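Local coordinates for putative O-Methyltransferase (Corynebacterium glutamicum, PDB 3DR5), which probably transfers a methyl group from S-adenosyl-L-methionine to an oxygen atom of a substrate that is not known, at residues Ala144-Ala149 against Glu188-Ile193. Residues are numbered along the deposited sequence; the frame is centred on the assembly and turned at random.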
# COMPACT_ATOMS: atom_id res chain seq x y z
N ALA A 144 -16.40 -4.97 15.03
CA ALA A 144 -17.20 -6.10 14.58
C ALA A 144 -16.79 -6.51 13.17
O ALA A 144 -16.77 -7.70 12.84
CB ALA A 144 -18.69 -5.75 14.62
N LEU A 145 -16.44 -5.53 12.34
CA LEU A 145 -16.04 -5.83 10.98
C LEU A 145 -14.70 -6.59 10.99
O LEU A 145 -14.51 -7.52 10.20
CB LEU A 145 -15.93 -4.54 10.14
CG LEU A 145 -15.67 -4.78 8.65
CD1 LEU A 145 -16.81 -5.62 8.05
CD2 LEU A 145 -15.53 -3.45 7.91
N VAL A 146 -13.79 -6.21 11.89
CA VAL A 146 -12.48 -6.86 12.01
C VAL A 146 -12.65 -8.32 12.43
O VAL A 146 -12.02 -9.23 11.89
CB VAL A 146 -11.60 -6.16 13.06
CG1 VAL A 146 -10.27 -6.87 13.19
CG2 VAL A 146 -11.40 -4.70 12.68
N ASP A 147 -13.52 -8.53 13.42
CA ASP A 147 -13.78 -9.87 13.94
C ASP A 147 -14.46 -10.71 12.87
O ASP A 147 -14.23 -11.92 12.78
CB ASP A 147 -14.67 -9.81 15.18
CG ASP A 147 -14.01 -9.08 16.33
OD1 ASP A 147 -12.78 -9.27 16.51
OD2 ASP A 147 -14.70 -8.34 17.05
N ALA A 148 -15.31 -10.07 12.07
CA ALA A 148 -16.02 -10.77 11.00
C ALA A 148 -15.11 -11.06 9.81
O ALA A 148 -15.13 -12.15 9.24
CB ALA A 148 -17.22 -9.95 10.55
N ALA A 149 -14.30 -10.08 9.44
CA ALA A 149 -13.42 -10.23 8.29
C ALA A 149 -12.19 -11.09 8.51
O ALA A 149 -11.79 -11.85 7.63
CB ALA A 149 -13.02 -8.84 7.78
N GLU A 188 -7.08 0.59 19.05
CA GLU A 188 -6.40 -0.10 20.14
C GLU A 188 -6.59 -1.62 20.01
O GLU A 188 -5.66 -2.38 20.25
CB GLU A 188 -6.96 0.39 21.48
CG GLU A 188 -6.47 -0.38 22.69
CD GLU A 188 -6.98 0.21 23.99
OE1 GLU A 188 -6.85 1.44 24.17
OE2 GLU A 188 -7.50 -0.55 24.83
N TYR A 189 -7.79 -2.05 19.64
CA TYR A 189 -8.07 -3.47 19.47
C TYR A 189 -7.30 -4.04 18.27
O TYR A 189 -6.71 -5.12 18.36
CB TYR A 189 -9.56 -3.70 19.23
CG TYR A 189 -9.89 -5.16 18.99
CD1 TYR A 189 -9.79 -6.09 20.03
CD2 TYR A 189 -10.26 -5.61 17.73
CE1 TYR A 189 -10.07 -7.43 19.81
CE2 TYR A 189 -10.53 -6.96 17.50
CZ TYR A 189 -10.43 -7.86 18.55
OH TYR A 189 -10.71 -9.19 18.34
N ILE A 190 -7.31 -3.31 17.16
CA ILE A 190 -6.60 -3.74 15.97
C ILE A 190 -5.10 -3.90 16.25
O ILE A 190 -4.47 -4.85 15.80
CB ILE A 190 -6.84 -2.74 14.80
CG1 ILE A 190 -8.23 -2.97 14.20
CG2 ILE A 190 -5.74 -2.90 13.73
CD1 ILE A 190 -8.67 -1.89 13.22
N ARG A 191 -4.53 -2.96 17.00
CA ARG A 191 -3.11 -3.01 17.32
C ARG A 191 -2.75 -4.10 18.33
O ARG A 191 -1.57 -4.33 18.62
CB ARG A 191 -2.64 -1.65 17.82
CG ARG A 191 -2.54 -0.58 16.74
CD ARG A 191 -2.57 0.82 17.34
NE ARG A 191 -2.08 0.79 18.71
CZ ARG A 191 -2.61 1.49 19.70
NH1 ARG A 191 -3.66 2.27 19.49
NH2 ARG A 191 -2.09 1.40 20.92
N SER A 192 -3.76 -4.79 18.84
CA SER A 192 -3.55 -5.84 19.83
C SER A 192 -3.57 -7.24 19.23
O SER A 192 -3.09 -8.19 19.85
CB SER A 192 -4.62 -5.76 20.92
OG SER A 192 -5.82 -6.43 20.51
N ILE A 193 -4.11 -7.38 18.02
CA ILE A 193 -4.20 -8.70 17.43
C ILE A 193 -2.85 -9.23 16.98
O ILE A 193 -2.01 -8.49 16.48
CB ILE A 193 -5.29 -8.74 16.32
CG1 ILE A 193 -4.85 -9.61 15.16
CG2 ILE A 193 -5.66 -7.33 15.89
CD1 ILE A 193 -5.29 -9.08 13.82
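Val146 on helix 142-152 faces Tyr189 and Ile190, which lie in the last turn of helix 178-190. Val146 has the most surface buried here, and its two methyls divide the work. CG2 meets the side chain of Ile190, 3.9 Å from Ile190 CG1 and 4.0 Å from Ile190 CD1. CG1 lies at the edge of the Tyr189 ring, near its plane, with Tyr189 CE2 4.3 Å away. The CB of Tyr189 points toward helix 142-152. With CG anti to the backbone N (chi1 178°), the ring carries its hydroxyl across to Asp147. Tyr189 OH donates to Asp147 OD1 at 2.8 Å, on the syn lone pair of that oxygen. The carboxylate plane is turned 78° from the ring plane. In this Rossmann-like methyltransferase fold, both helices pack on the same side of the central sheet. Val146 and Ile190 both touch Leu161 of strand 157-161, so the apolar half of the contact sits against the sheet. The polar half, Tyr189 with Asp147, is partly exposed. Lys143 makes a cation-pi contact with Tyr189 and a long, weak ion pair with Asp147. After Tyr189 the helix ends, and Ile190 to Ile193 form a type I turn. The carbonyl oxygen of Tyr189, just before the turn, accepts two bonds, from Ser192 N at 3.0 Å and from Ser192 OG at 2.7 Å.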